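Local structure of N-(5'-phosphoribosyl)anthranilate isomerase (Thermococcus kodakarensis, 5LHF) at residues 24-34 and 53-61; 107-118 and 142-153. The protein catalyses the isomerisation of N-(5-phospho-beta-D-ribosyl)anthranilate to 1-(2-carboxyphenylamino)-1-deoxy-D-ribulose 5-phosphate, the third step from chorismate to tryptophan. All coordinates share one frame; numbering follows the deposited sequence.

Interaction 1 of 2, residues 24-34 and 53-61; sequences ADATGVVVNSR and IPIYLVSTM
Ser59 and Val31 meet where two parallel strands, 26-30 and 55-59, run out into loops. Ser59 CB packs 3.2 Å from Val31 O and also lies near Ser33 OG. Beyond it, OG stands opposite the backbone N (chi1 -173°), which carries the hydroxyl across to segment 24-34, where it donates to Val31 O at 2.8 Å. Asn32 O lies 3.0 Å from the same Ser59 OG, which also accepts from Met61 N, closing an ST turn as the chain leaves the strand. Val31 O takes a second hydrogen bond from Ser33 OG, and the two hydroxyls approach it from opposite faces of its carbonyl plane. Ser33 OG in turn accepts from Thr60 N at 3.0 Å, so Ser59, at the end of strand 55-59, and Ser33, in the facing loop, lace the two segments together. Asn32 ND2 makes a weak hydrogen bond to Met61 SD, and a water joins Asn32 O to Thr60 OG1.

Along the paired segments the backbone bonds follow the parallel pattern: Thr27 N, Val29 N and Val31 N donate to Pro54 O, Tyr56 O and Val58 O, while Tyr56 N and Val58 N return to Thr27 O and Val29 O. On one face Thr27 CG2 lies beside Ile55 CG1 at 3.7 Å; on the other, Gly28 lets Val58 CG2 come within 3.9 Å of its CA. The Leu57 and Val31 side chains cross at about a right angle, Leu57 CD1 3.7 Å from Val31 CG2, and Ala26 CB sits at the edge of the Tyr56 ring.

The pair forms the two strands of a beta-alpha-beta unit of the TIM barrel. Val29 and Val31 pack on the connecting helix 41-50, Leu57 on helix 64-74, while Val58 and Tyr56 touch strand 5-9.

Interaction 2 of 2, residues 107-118 and 142-153; sequences VPRESDDPAEDA and GRRHDYRVSAII
Arg109 reaches from the loop before helix 114-118 to Asp146 on helix 143-153. Its chain is extended from CG to NE, and the guanidinium grips the carboxylate side-on in a salt bridge. NE meets Asp146 OD1 on the syn side at 3.0 Å, whereas NH2 reaches OD2 at 2.9 Å from above the carboxylate plane, the two planes being 44° apart. Gly142 CA lies over the centre of one guanidinium face, where a side chain would collide with it. Asp146 CG is placed anti to its carbonyl carbon, and from there OD1 also accepts from His145 ND1 at 3.1 Å, with the acceptor in the ring plane.

His145 CG lies opposite its backbone N (chi1 161°), which carries the ring toward residues 108-117. NE2 makes a weak bond to Asp117 OD2, 2.7 Å away, the carboxylate standing nearly perpendicular to the ring; Pro108 O approaches CE1 at the ring edge. Asp117 OD2 also accepts from Ser111 N, and its other oxygen, less surely placed, lies in a salt bridge with Arg120.

Next to this polar cluster the helices cross at -55°. Val149 spreads its two methyls: CG1 packs against Val107 CG1 at 3.8 Å, and CG2 against Pro114 CB at 3.7 Å. Pro114 lies alongside Arg148, and Ala118 CB nestles against Ile152 CG2, 3.9 Å away.

An alanine in place of Asp146 would probably leave the Arg109 guanidinium without its anionic mate and the His145 ring freer to turn. OD2 is further held by Gly138 N and by a water shared with Val107 O, and NH2 of Arg109 also bonds Val139 O. So many donors around Asp146 would be expected to stabilise its negative charge, while the bonds themselves link loop 107-113 and residues 138-139 to helix 143-153.

In the fold
Interactions 1 and 2 belong to one closed eight-stranded TIM barrel but to different layers of it. Interaction 1 joins neighbouring strands 26-30 and 55-59 in the barrel wall, its centre about 8 Å from the centre of the chain. The centre of interaction 2 lies about 19 Å from that of the chain, where the outer helices 114-126 and 143-156 follow strands 100-106 and 132-136. The two contacts are 26 Å apart between centres and about 13 Å between nearest atoms, without touching. Both segments of interaction 1 precede those of interaction 2 in the sequence. One contact closes part of the barrel wall by strand pairing; the other packs consecutive outer helices and the loop ahead of helix 114-126.

Interaction 1 of 2, residues 24-34 and 53-61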
loop_
_atom_site.group_PDB
_atom_site.type_symbol
_atom_site.label_atom_id
_atom_site.label_comp_id
_atom_site.label_asym_id
_atom_site.label_seq_id
_atom_site.Cartn_x
_atom_site.Cartn_y
_atom_site.Cartn_z
ATOM N N ALA A 24 7.739 8.383 7.750
ATOM C CA ALA A 24 6.505 7.680 7.422
ATOM C C ALA A 24 5.870 7.058 8.660
ATOM O O ALA A 24 6.549 6.719 9.628
ATOM C CB ALA A 24 6.753 6.578 6.373
ATOM N N ASP A 25 4.547 6.896 8.613
ATOM C CA ASP A 25 3.875 6.120 9.649
ATOM C C ASP A 25 4.071 4.619 9.487
ATOM O O ASP A 25 3.920 3.884 10.468
ATOM C CB ASP A 25 2.394 6.451 9.638
ATOM C CG ASP A 25 2.148 7.920 9.875
ATOM O OD1 ASP A 25 2.466 8.366 10.987
ATOM O OD2 ASP A 25 1.648 8.614 8.959
ATOM N N ALA A 26 4.406 4.158 8.282
ATOM C CA ALA A 26 4.564 2.739 7.998
ATOM C C ALA A 26 5.433 2.600 6.763
ATOM O O ALA A 26 5.549 3.528 5.956
ATOM C CB ALA A 26 3.218 2.029 7.769
ATOM N N THR A 27 6.021 1.421 6.612
ATOM C CA THR A 27 6.768 1.103 5.403
ATOM C C THR A 27 6.400 -0.317 4.980
ATOM O O THR A 27 5.467 -0.929 5.514
ATOM C CB THR A 27 8.275 1.314 5.631
ATOM O OG1 THR A 27 8.970 1.229 4.375
ATOM C CG2 THR A 27 8.835 0.288 6.609
ATOM N N GLY A 28 7.102 -0.818 3.976
ATOM C CA GLY A 28 6.793 -2.124 3.421
ATOM C C GLY A 28 8.005 -2.716 2.747
ATOM O O GLY A 28 8.832 -1.994 2.183
ATOM N N VAL A 29 8.107 -4.048 2.800
ATOM C CA VAL A 29 9.172 -4.765 2.113
ATOM C C VAL A 29 8.538 -5.820 1.210
ATOM O O VAL A 29 7.647 -6.559 1.641
ATOM C CB VAL A 29 10.183 -5.381 3.108
ATOM C CG1 VAL A 29 9.493 -6.351 4.089
ATOM C CG2 VAL A 29 11.261 -6.112 2.340
ATOM N N VAL A 30 8.978 -5.872 -0.051
ATOM C CA VAL A 30 8.310 -6.673 -1.075
ATOM C C VAL A 30 9.014 -8.021 -1.212
ATOM O O VAL A 30 10.243 -8.084 -1.322
ATOM C CB VAL A 30 8.279 -5.933 -2.425
ATOM C CG1 VAL A 30 7.643 -6.823 -3.514
ATOM C CG2 VAL A 30 7.537 -4.589 -2.282
ATOM N N VAL A 31 8.232 -9.100 -1.197
ATOM C CA VAL A 31 8.754 -10.451 -1.379
ATOM C C VAL A 31 7.873 -11.191 -2.375
ATOM O O VAL A 31 6.696 -10.873 -2.554
ATOM C CB VAL A 31 8.828 -11.251 -0.052
ATOM C CG1 VAL A 31 9.789 -10.600 0.947
ATOM C CG2 VAL A 31 7.427 -11.455 0.559
ATOM N N ASN A 32 8.460 -12.210 -3.007
ATOM C CA ASN A 32 7.727 -13.153 -3.852
ATOM C C ASN A 32 6.699 -12.437 -4.734
ATOM O O ASN A 32 5.504 -12.734 -4.712
ATOM C CB ASN A 32 7.057 -14.243 -2.996
ATOM C CG ASN A 32 8.071 -15.107 -2.227
ATOM O OD1 ASN A 32 9.199 -15.300 -2.671
ATOM N ND2 ASN A 32 7.657 -15.643 -1.082
ATOM N N SER A 33 7.182 -11.450 -5.495
ATOM C CA SER A 33 6.340 -10.653 -6.380
ATOM C C SER A 33 7.152 -10.219 -7.592
ATOM O O SER A 33 8.382 -10.117 -7.536
ATOM C CB SER A 33 5.795 -9.388 -5.690
ATOM O OG SER A 33 5.115 -9.684 -4.482
ATOM N N ARG A 34 6.435 -9.944 -8.687
ATOM C CA ARG A 34 6.982 -9.199 -9.816
ATOM C C ARG A 34 7.261 -7.758 -9.398
ATOM O O ARG A 34 6.369 -6.905 -9.482
ATOM C CB ARG A 34 6.005 -9.216 -11.000
ATOM C CG ARG A 34 5.589 -10.606 -11.457
ATOM C CD ARG A 34 4.423 -10.563 -12.447
ATOM N NE ARG A 34 4.129 -11.913 -12.929
ATOM C CZ ARG A 34 3.061 -12.241 -13.652
ATOM N NH1 ARG A 34 2.169 -11.311 -13.993
ATOM N NH2 ARG A 34 2.890 -13.502 -14.034
ATOM N N ILE A 53 9.008 1.312 12.941
ATOM C CA ILE A 53 7.603 1.603 12.625
ATOM C C ILE A 53 6.967 0.343 12.039
ATOM O O ILE A 53 7.687 -0.593 11.661
ATOM C CB ILE A 53 7.465 2.780 11.639
ATOM C CG1 ILE A 53 8.002 2.386 10.260
ATOM C CG2 ILE A 53 8.143 4.047 12.186
ATOM C CD1 ILE A 53 7.986 3.535 9.237
ATOM N N PRO A 54 5.641 0.269 11.923
ATOM C CA PRO A 54 5.034 -0.897 11.270
ATOM C C PRO A 54 5.612 -1.106 9.877
ATOM O O PRO A 54 5.750 -0.162 9.095
ATOM C CB PRO A 54 3.545 -0.535 11.221
ATOM C CG PRO A 54 3.348 0.326 12.413
ATOM C CD PRO A 54 4.619 1.150 12.528
ATOM N N ILE A 55 5.987 -2.345 9.574
ATOM C CA ILE A 55 6.540 -2.655 8.261
ATOM C C ILE A 55 5.731 -3.796 7.652
ATOM O O ILE A 55 5.665 -4.899 8.215
ATOM C CB ILE A 55 8.044 -2.980 8.321
ATOM C CG1 ILE A 55 8.573 -3.363 6.927
ATOM C CG2 ILE A 55 8.364 -4.038 9.394
ATOM C CD1 ILE A 55 10.090 -3.385 6.841
ATOM N N TYR A 56 5.088 -3.523 6.524
ATOM C CA TYR A 56 4.266 -4.529 5.864
ATOM C C TYR A 56 5.116 -5.485 5.042
ATOM O O TYR A 56 6.000 -5.057 4.299
ATOM C CB TYR A 56 3.231 -3.842 4.966
ATOM C CG TYR A 56 2.140 -3.180 5.769
ATOM C CD1 TYR A 56 2.327 -1.920 6.334
ATOM C CD2 TYR A 56 0.932 -3.822 5.972
ATOM C CE1 TYR A 56 1.331 -1.326 7.092
ATOM C CE2 TYR A 56 -0.059 -3.255 6.707
ATOM C CZ TYR A 56 0.130 -2.002 7.265
ATOM O OH TYR A 56 -0.903 -1.466 8.014
ATOM N N LEU A 57 4.834 -6.783 5.173
ATOM C CA LEU A 57 5.320 -7.778 4.218
ATOM C C LEU A 57 4.400 -7.709 3.012
ATOM O O LEU A 57 3.233 -8.107 3.102
ATOM C CB LEU A 57 5.312 -9.174 4.838
ATOM C CG LEU A 57 6.019 -10.292 4.055
ATOM C CD1 LEU A 57 7.532 -10.036 3.972
ATOM C CD2 LEU A 57 5.732 -11.659 4.693
ATOM N N VAL A 58 4.902 -7.177 1.896
ATOM C CA VAL A 58 4.076 -6.856 0.734
ATOM C C VAL A 58 4.270 -7.933 -0.326
ATOM O O VAL A 58 5.411 -8.228 -0.708
ATOM C CB VAL A 58 4.453 -5.483 0.158
ATOM C CG1 VAL A 58 3.574 -5.160 -1.031
ATOM C CG2 VAL A 58 4.402 -4.376 1.246
ATOM N N SER A 59 3.171 -8.487 -0.839
ATOM C CA SER A 59 3.333 -9.535 -1.842
ATOM C C SER A 59 2.066 -9.743 -2.656
ATOM O O SER A 59 0.946 -9.476 -2.207
ATOM C CB SER A 59 3.747 -10.861 -1.201
ATOM O OG SER A 59 4.051 -11.825 -2.211
ATOM N N THR A 60 2.271 -10.287 -3.851
ATOM C CA THR A 60 1.189 -10.745 -4.709
ATOM C C THR A 60 0.935 -12.237 -4.573
ATOM O O THR A 60 0.138 -12.786 -5.342
ATOM C CB THR A 60 1.506 -10.414 -6.162
ATOM O OG1 THR A 60 2.751 -11.032 -6.507
ATOM C CG2 THR A 60 1.621 -8.902 -6.345
ATOM N N MET A 61 1.605 -12.904 -3.630
ATOM C CA MET A 61 1.317 -14.302 -3.339
ATOM C C MET A 61 -0.184 -14.539 -3.278
ATOM O O MET A 61 -0.936 -13.717 -2.750
ATOM C CB MET A 61 1.968 -14.715 -2.020
ATOM C CG MET A 61 3.425 -15.060 -2.173
ATOM S SD MET A 61 4.193 -15.431 -0.601
ATOM C CE MET A 61 4.058 -13.893 0.315
HETATM O O HOH W 1 3.374 -13.751 -6.384
HETATM O O HOH W 2 3.511 -10.219 -8.982
#

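Interaction 2 of 2, residues 107-118 and 142-153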
loop_
_atom_site.group_PDB
_atom_site.type_symbol
_atom_site.label_atom_id
_atom_site.label_comp_id
_atom_site.label_asym_id
_atom_site.label_seq_id
_atom_site.Cartn_x
_atom_site.Cartn_y
_atom_site.Cartn_z
ATOM N N VAL A 107 -8.368 -0.442 -9.027
ATOM C CA VAL A 107 -9.539 0.382 -9.321
ATOM C C VAL A 107 -10.088 -0.033 -10.683
ATOM O O VAL A 107 -9.420 0.176 -11.707
ATOM C CB VAL A 107 -9.198 1.877 -9.286
ATOM C CG1 VAL A 107 -10.449 2.694 -9.538
ATOM C CG2 VAL A 107 -8.550 2.239 -7.960
ATOM N N PRO A 108 -11.280 -0.626 -10.744
ATOM C CA PRO A 108 -11.797 -1.113 -12.028
ATOM C C PRO A 108 -12.072 0.023 -13.001
ATOM O O PRO A 108 -12.386 1.149 -12.608
ATOM C CB PRO A 108 -13.100 -1.830 -11.643
ATOM C CG PRO A 108 -13.028 -2.034 -10.157
ATOM C CD PRO A 108 -12.197 -0.909 -9.628
ATOM N N ARG A 109 -11.963 -0.291 -14.289
ATOM C CA ARG A 109 -12.279 0.643 -15.366
ATOM C C ARG A 109 -13.265 0.006 -16.335
ATOM O O ARG A 109 -13.058 -0.018 -17.549
ATOM C CB ARG A 109 -11.017 1.086 -16.102
ATOM C CG ARG A 109 -10.126 2.059 -15.318
ATOM C CD ARG A 109 -8.818 2.281 -16.069
ATOM N NE ARG A 109 -7.908 3.181 -15.374
ATOM C CZ ARG A 109 -6.778 3.638 -15.900
ATOM N NH1 ARG A 109 -6.427 3.271 -17.126
ATOM N NH2 ARG A 109 -6.002 4.464 -15.207
ATOM N N GLU A 110 -14.358 -0.533 -15.798
ATOM C CA GLU A 110 -15.337 -1.261 -16.592
ATOM C C GLU A 110 -16.487 -0.385 -17.081
ATOM O O GLU A 110 -17.343 -0.871 -17.830
ATOM C CB GLU A 110 -15.893 -2.437 -15.786
ATOM C CG GLU A 110 -14.834 -3.400 -15.283
ATOM C CD GLU A 110 -13.896 -3.862 -16.381
ATOM O OE1 GLU A 110 -14.376 -4.125 -17.505
ATOM O OE2 GLU A 110 -12.677 -3.958 -16.123
ATOM N N SER A 111 -16.533 0.882 -16.684
ATOM C CA SER A 111 -17.591 1.785 -17.107
ATOM C C SER A 111 -17.010 3.174 -17.329
ATOM O O SER A 111 -15.976 3.537 -16.763
ATOM C CB SER A 111 -18.726 1.840 -16.071
ATOM O OG SER A 111 -19.626 2.897 -16.359
ATOM N N ASP A 112 -17.678 3.952 -18.181
ATOM C CA ASP A 112 -17.320 5.358 -18.312
ATOM C C ASP A 112 -17.837 6.182 -17.140
ATOM O O ASP A 112 -17.300 7.264 -16.873
ATOM C CB ASP A 112 -17.856 5.928 -19.628
ATOM C CG ASP A 112 -17.252 5.250 -20.849
ATOM O OD1 ASP A 112 -17.802 5.421 -21.961
ATOM O OD2 ASP A 112 -16.228 4.553 -20.697
ATOM N N ASP A 113 -18.861 5.690 -16.437
ATOM C CA ASP A 113 -19.365 6.355 -15.244
ATOM C C ASP A 113 -18.596 5.861 -14.027
ATOM O O ASP A 113 -18.660 4.664 -13.718
ATOM C CB ASP A 113 -20.849 6.078 -15.078
ATOM C CG ASP A 113 -21.433 6.677 -13.804
ATOM O OD1 ASP A 113 -20.772 7.513 -13.145
ATOM O OD2 ASP A 113 -22.587 6.318 -13.477
ATOM N N PRO A 114 -17.867 6.726 -13.312
ATOM C CA PRO A 114 -17.131 6.247 -12.127
ATOM C C PRO A 114 -18.039 5.693 -11.041
ATOM O O PRO A 114 -17.608 4.830 -10.264
ATOM C CB PRO A 114 -16.371 7.495 -11.652
ATOM C CG PRO A 114 -16.381 8.443 -12.817
ATOM C CD PRO A 114 -17.642 8.158 -13.569
ATOM N N ALA A 115 -19.297 6.141 -10.984
ATOM C CA ALA A 115 -20.213 5.661 -9.955
ATOM C C ALA A 115 -20.490 4.169 -10.090
ATOM O O ALA A 115 -20.749 3.493 -9.086
ATOM C CB ALA A 115 -21.521 6.450 -10.014
ATOM N N GLU A 116 -20.452 3.635 -11.311
ATOM C CA GLU A 116 -20.727 2.214 -11.484
ATOM C C GLU A 116 -19.507 1.369 -11.149
ATOM O O GLU A 116 -19.635 0.313 -10.520
ATOM C CB GLU A 116 -21.204 1.940 -12.908
ATOM C CG GLU A 116 -22.386 2.804 -13.302
ATOM C CD GLU A 116 -23.068 2.320 -14.557
ATOM O OE1 GLU A 116 -24.249 2.683 -14.766
ATOM O OE2 GLU A 116 -22.426 1.576 -15.330
ATOM N N ASP A 117 -18.322 1.821 -11.562
ATOM C CA ASP A 117 -17.097 1.179 -11.102
ATOM C C ASP A 117 -16.983 1.254 -9.583
ATOM O O ASP A 117 -16.547 0.292 -8.936
ATOM C CB ASP A 117 -15.886 1.818 -11.783
ATOM C CG ASP A 117 -15.643 1.259 -13.179
ATOM O OD1 ASP A 117 -15.836 0.039 -13.373
ATOM O OD2 ASP A 117 -15.259 2.036 -14.078
ATOM N N ALA A 118 -17.406 2.378 -8.995
ATOM C CA ALA A 118 -17.393 2.506 -7.540
ATOM C C ALA A 118 -18.318 1.488 -6.876
ATOM O O ALA A 118 -17.956 0.892 -5.854
ATOM C CB ALA A 118 -17.772 3.931 -7.126
ATOM N N GLY A 142 -7.046 7.213 -18.051
ATOM C CA GLY A 142 -8.003 6.665 -17.100
ATOM C C GLY A 142 -7.728 7.019 -15.651
ATOM O O GLY A 142 -8.551 6.703 -14.784
ATOM N N ARG A 143 -6.598 7.662 -15.371
ATOM C CA ARG A 143 -6.244 7.956 -13.989
ATOM C C ARG A 143 -7.243 8.918 -13.351
ATOM O O ARG A 143 -7.599 8.763 -12.176
ATOM C CB ARG A 143 -4.826 8.517 -13.938
ATOM C CG ARG A 143 -4.297 8.725 -12.556
ATOM C CD ARG A 143 -2.794 8.940 -12.594
ATOM N NE ARG A 143 -2.312 9.247 -11.258
ATOM C CZ ARG A 143 -1.982 8.331 -10.360
ATOM N NH1 ARG A 143 -2.051 7.031 -10.663
ATOM N NH2 ARG A 143 -1.573 8.723 -9.163
ATOM N N ARG A 144 -7.717 9.909 -14.111
ATOM C CA ARG A 144 -8.731 10.816 -13.582
ATOM C C ARG A 144 -10.003 10.058 -13.219
ATOM O O ARG A 144 -10.632 10.332 -12.190
ATOM C CB ARG A 144 -9.025 11.926 -14.594
ATOM C CG ARG A 144 -8.001 13.059 -14.578
ATOM C CD ARG A 144 -8.270 14.103 -15.659
ATOM N NE ARG A 144 -9.387 14.991 -15.332
ATOM C CZ ARG A 144 -9.254 16.178 -14.747
ATOM N NH1 ARG A 144 -8.049 16.626 -14.416
ATOM N NH2 ARG A 144 -10.325 16.918 -14.490
ATOM N N HIS A 145 -10.394 9.098 -14.059
ATOM C CA HIS A 145 -11.516 8.224 -13.737
ATOM C C HIS A 145 -11.259 7.449 -12.453
ATOM O O HIS A 145 -12.174 7.242 -11.645
ATOM C CB HIS A 145 -11.758 7.267 -14.903
ATOM C CG HIS A 145 -12.566 6.057 -14.547
ATOM N ND1 HIS A 145 -12.020 4.945 -13.941
ATOM C CD2 HIS A 145 -13.876 5.775 -14.737
ATOM C CE1 HIS A 145 -12.962 4.038 -13.758
ATOM N NE2 HIS A 145 -14.099 4.517 -14.233
ATOM N N ASP A 146 -10.023 6.988 -12.258
ATOM C CA ASP A 146 -9.705 6.224 -11.057
ATOM C C ASP A 146 -9.847 7.078 -9.803
ATOM O O ASP A 146 -10.330 6.596 -8.774
ATOM C CB ASP A 146 -8.299 5.637 -11.162
ATOM C CG ASP A 146 -8.171 4.612 -12.281
ATOM O OD1 ASP A 146 -9.186 4.312 -12.941
ATOM O OD2 ASP A 146 -7.049 4.100 -12.486
ATOM N N TYR A 147 -9.437 8.350 -9.869
ATOM C CA TYR A 147 -9.643 9.248 -8.732
ATOM C C TYR A 147 -11.129 9.435 -8.425
ATOM O O TYR A 147 -11.528 9.496 -7.256
ATOM C CB TYR A 147 -9.001 10.611 -8.999
ATOM C CG TYR A 147 -7.484 10.679 -8.947
ATOM C CD1 TYR A 147 -6.712 9.625 -8.469
ATOM C CD2 TYR A 147 -6.823 11.819 -9.391
ATOM C CE1 TYR A 147 -5.315 9.718 -8.436
ATOM C CE2 TYR A 147 -5.437 11.917 -9.358
ATOM C CZ TYR A 147 -4.693 10.876 -8.888
ATOM O OH TYR A 147 -3.322 11.011 -8.870
ATOM N N ARG A 148 -11.964 9.554 -9.459
ATOM C CA ARG A 148 -13.394 9.741 -9.216
ATOM C C ARG A 148 -14.003 8.532 -8.524
ATOM O O ARG A 148 -14.862 8.676 -7.644
ATOM C CB ARG A 148 -14.127 10.010 -10.528
ATOM C CG ARG A 148 -13.783 11.320 -11.156
ATOM C CD ARG A 148 -14.222 11.334 -12.598
ATOM N NE ARG A 148 -13.445 12.267 -13.401
ATOM C CZ ARG A 148 -13.625 13.580 -13.406
ATOM N NH1 ARG A 148 -14.555 14.129 -12.646
ATOM N NH2 ARG A 148 -12.872 14.342 -14.173
ATOM N N VAL A 149 -13.587 7.327 -8.924
ATOM C CA VAL A 149 -14.033 6.121 -8.235
ATOM C C VAL A 149 -13.555 6.137 -6.791
ATOM O O VAL A 149 -14.332 5.904 -5.856
ATOM C CB VAL A 149 -13.532 4.867 -8.974
ATOM C CG1 VAL A 149 -13.855 3.607 -8.168
ATOM C CG2 VAL A 149 -14.130 4.795 -10.378
ATOM N N SER A 150 -12.262 6.418 -6.591
ATOM C CA SER A 150 -11.681 6.340 -5.257
ATOM C C SER A 150 -12.324 7.349 -4.321
ATOM O O SER A 150 -12.511 7.069 -3.126
ATOM C CB SER A 150 -10.169 6.559 -5.336
ATOM O OG SER A 150 -9.574 5.589 -6.185
ATOM N N ALA A 151 -12.672 8.531 -4.843
ATOM C CA ALA A 151 -13.300 9.541 -4.002
ATOM C C ALA A 151 -14.624 9.045 -3.434
ATOM O O ALA A 151 -14.961 9.352 -2.285
ATOM C CB ALA A 151 -13.499 10.836 -4.792
ATOM N N ILE A 152 -15.371 8.253 -4.204
ATOM C CA ILE A 152 -16.611 7.687 -3.682
ATOM C C ILE A 152 -16.317 6.645 -2.604
ATOM O O ILE A 152 -16.977 6.612 -1.558
ATOM C CB ILE A 152 -17.455 7.105 -4.830
ATOM C CG1 ILE A 152 -17.897 8.225 -5.781
ATOM C CG2 ILE A 152 -18.664 6.367 -4.275
ATOM C CD1 ILE A 152 -18.554 7.731 -7.079
ATOM N N ILE A 153 -15.316 5.789 -2.837
ATOM C CA ILE A 153 -14.954 4.770 -1.857
ATOM C C ILE A 153 -14.489 5.411 -0.556
ATOM O O ILE A 153 -14.766 4.898 0.538
ATOM C CB ILE A 153 -13.869 3.838 -2.426
ATOM C CG1 ILE A 153 -14.239 3.329 -3.826
ATOM C CG2 ILE A 153 -13.606 2.690 -1.459
ATOM C CD1 ILE A 153 -15.453 2.461 -3.866
HETATM O O HOH W 3 -7.096 1.377 -12.551
#